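Local coordinates for uricase (Bacillus fastidiosus, PDB 4R8X), which catalyses the oxidation of urate by molecular oxygen to 5-hydroxyisourate, the first step of urate degradation to (S)-allantoin, at residues 75-79 against 94-99. Numbering follows the deposited sequence.
Sequences FIQRH and YVCEAF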
loop_
_atom_site.group_PDB
_atom_site.type_symbol
_atom_site.label_atom_id
_atom_site.label_comp_id
_atom_site.label_asym_id
_atom_site.label_seq_id
_atom_site.Cartn_x
_atom_site.Cartn_y
_atom_site.Cartn_z
ATOM N N PHE D 75 -6.873 -4.940 -28.128
ATOM C CA PHE D 75 -7.054 -3.781 -28.997
ATOM C C PHE D 75 -6.074 -2.664 -28.632
ATOM O O PHE D 75 -5.395 -2.103 -29.503
ATOM C CB PHE D 75 -8.492 -3.289 -28.857
ATOM C CG PHE D 75 -8.938 -2.318 -29.928
ATOM C CD1 PHE D 75 -8.692 -0.955 -29.802
ATOM C CD2 PHE D 75 -9.653 -2.765 -31.031
ATOM C CE1 PHE D 75 -9.130 -0.055 -30.770
ATOM C CE2 PHE D 75 -10.091 -1.870 -31.999
ATOM C CZ PHE D 75 -9.832 -0.522 -31.871
ATOM N N ILE D 76 -5.989 -2.340 -27.341
ATOM C CA ILE D 76 -5.148 -1.245 -26.906
ATOM C C ILE D 76 -3.693 -1.587 -27.155
ATOM O O ILE D 76 -2.932 -0.795 -27.712
ATOM C CB ILE D 76 -5.376 -0.930 -25.413
ATOM C CG1 ILE D 76 -6.799 -0.399 -25.190
ATOM C CG2 ILE D 76 -4.322 0.064 -24.889
ATOM C CD1 ILE D 76 -7.223 -0.422 -23.730
ATOM N N GLN D 77 -3.313 -2.792 -26.756
ATOM C CA GLN D 77 -1.932 -3.201 -26.889
ATOM C C GLN D 77 -1.468 -3.230 -28.354
ATOM O O GLN D 77 -0.343 -2.837 -28.665
ATOM C CB GLN D 77 -1.707 -4.529 -26.156
ATOM C CG GLN D 77 -1.780 -4.346 -24.624
ATOM C CD GLN D 77 -1.841 -5.649 -23.858
ATOM O OE1 GLN D 77 -2.057 -6.709 -24.437
ATOM N NE2 GLN D 77 -1.650 -5.571 -22.540
ATOM N N ARG D 78 -2.342 -3.637 -29.266
ATOM C CA ARG D 78 -1.960 -3.644 -30.666
ATOM C C ARG D 78 -1.875 -2.238 -31.249
ATOM O O ARG D 78 -1.022 -1.953 -32.092
ATOM C CB ARG D 78 -2.902 -4.527 -31.473
ATOM C CG ARG D 78 -2.633 -5.985 -31.201
ATOM C CD ARG D 78 -3.634 -6.890 -31.856
ATOM N NE ARG D 78 -3.842 -8.082 -31.048
ATOM C CZ ARG D 78 -4.716 -9.030 -31.353
ATOM N NH1 ARG D 78 -5.436 -8.917 -32.458
ATOM N NH2 ARG D 78 -4.858 -10.087 -30.564
ATOM N N HIS D 79 -2.751 -1.349 -30.800
ATOM C CA HIS D 79 -2.667 0.025 -31.258
ATOM C C HIS D 79 -1.448 0.767 -30.704
ATOM O O HIS D 79 -0.987 1.727 -31.314
ATOM C CB HIS D 79 -3.974 0.778 -31.002
ATOM C CG HIS D 79 -5.045 0.425 -31.984
ATOM N ND1 HIS D 79 -5.773 -0.743 -31.896
ATOM C CD2 HIS D 79 -5.462 1.048 -33.113
ATOM C CE1 HIS D 79 -6.613 -0.809 -32.918
ATOM N NE2 HIS D 79 -6.442 0.264 -33.670
ATOM N N TYR D 94 -6.322 8.495 -30.400
ATOM C CA TYR D 94 -6.139 7.513 -31.462
ATOM C C TYR D 94 -6.898 6.222 -31.154
ATOM O O TYR D 94 -7.628 5.694 -31.997
ATOM C CB TYR D 94 -4.636 7.260 -31.637
ATOM C CG TYR D 94 -4.209 6.125 -32.548
ATOM C CD1 TYR D 94 -4.437 6.169 -33.921
ATOM C CD2 TYR D 94 -3.492 5.044 -32.038
ATOM C CE1 TYR D 94 -4.000 5.142 -34.743
ATOM C CE2 TYR D 94 -3.061 4.021 -32.851
ATOM C CZ TYR D 94 -3.313 4.070 -34.199
ATOM O OH TYR D 94 -2.872 3.049 -35.006
ATOM N N VAL D 95 -6.738 5.717 -29.937
ATOM C CA VAL D 95 -7.411 4.485 -29.517
ATOM C C VAL D 95 -8.931 4.626 -29.417
ATOM O O VAL D 95 -9.659 3.752 -29.882
ATOM C CB VAL D 95 -6.821 3.952 -28.194
ATOM C CG1 VAL D 95 -7.650 2.788 -27.642
ATOM C CG2 VAL D 95 -5.368 3.521 -28.395
ATOM N N CYS D 96 -9.398 5.720 -28.812
ATOM C CA CYS D 96 -10.831 6.005 -28.734
ATOM C C CYS D 96 -11.471 5.989 -30.113
ATOM O O CYS D 96 -12.508 5.358 -30.324
ATOM C CB CYS D 96 -11.063 7.389 -28.123
ATOM S SG CYS D 96 -10.767 7.542 -26.349
ATOM N N GLU D 97 -10.855 6.715 -31.036
ATOM C CA GLU D 97 -11.416 6.819 -32.381
ATOM C C GLU D 97 -11.397 5.466 -33.069
ATOM O O GLU D 97 -12.340 5.106 -33.778
ATOM C CB GLU D 97 -10.659 7.877 -33.176
ATOM C CG GLU D 97 -11.008 9.269 -32.681
ATOM C CD GLU D 97 -10.123 10.378 -33.211
ATOM O OE1 GLU D 97 -9.018 10.104 -33.730
ATOM O OE2 GLU D 97 -10.547 11.546 -33.097
ATOM N N ALA D 98 -10.335 4.699 -32.837
ATOM C CA ALA D 98 -10.213 3.375 -33.436
ATOM C C ALA D 98 -11.311 2.432 -32.936
ATOM O O ALA D 98 -11.907 1.694 -33.728
ATOM C CB ALA D 98 -8.834 2.796 -33.151
ATOM N N PHE D 99 -11.577 2.448 -31.629
ATOM C CA PHE D 99 -12.671 1.646 -31.083
ATOM C C PHE D 99 -13.995 2.014 -31.766
ATOM O O PHE D 99 -14.763 1.134 -32.164
ATOM C CB PHE D 99 -12.811 1.859 -29.566
ATOM C CG PHE D 99 -12.005 0.912 -28.710
ATOM C CD1 PHE D 99 -12.265 -0.444 -28.705
ATOM C CD2 PHE D 99 -11.036 1.404 -27.850
ATOM C CE1 PHE D 99 -11.548 -1.305 -27.887
ATOM C CE2 PHE D 99 -10.315 0.558 -27.022
ATOM C CZ PHE D 99 -10.566 -0.803 -27.047
#
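Start with the two phenylalanines, at one end of this interface. Phe75 leaves helix 69-82 with its CA-to-CB bond toward the other helix (chi1 t), while Phe99, whose CA-to-CB bond runs sideways, brings its ring nearer (chi1 -90°) and lays it over one face of Phe75. The result is a face-to-face stack with centroids 3.9 Å apart and planes at 16°; Phe75 CD1 sits 3.3 Å from Phe99 CZ. Phe75 CZ lies 3.5 Å from the backbone Ala98 C and 3.7 Å from Ala98 CB, a residue small enough to admit it. Toward the sheet, Ile76 CG1 packs against Val95 CG1 and the edge of Phe99 at CE2, both at 4.1 Å.

One turn on, His79 (chi1 m) folds its ring back so that ND1 donates to Phe75 O at 2.8 Å, which fixes the imidazole and leaves NE2 3.5 Å from Ala98 CB. Its edge faces the Tyr94 ring in an offset edge-to-face pair, centroids 5.5 Å apart; the tyrosine hydroxyl hydrogen-bonds Ser82. Tyr187 of a neighbouring subunit meets the Phe75 ring and packs on His79.

Ile76 packs on strand 40-50, Val95 on strand 108-125, and Phe99 on both, so this is two consecutive helices, whose 75-79 and 94-99 axes run at 124° to each other, packed on an antiparallel sheet, as in the tunnelling (T-fold) domain of uricases.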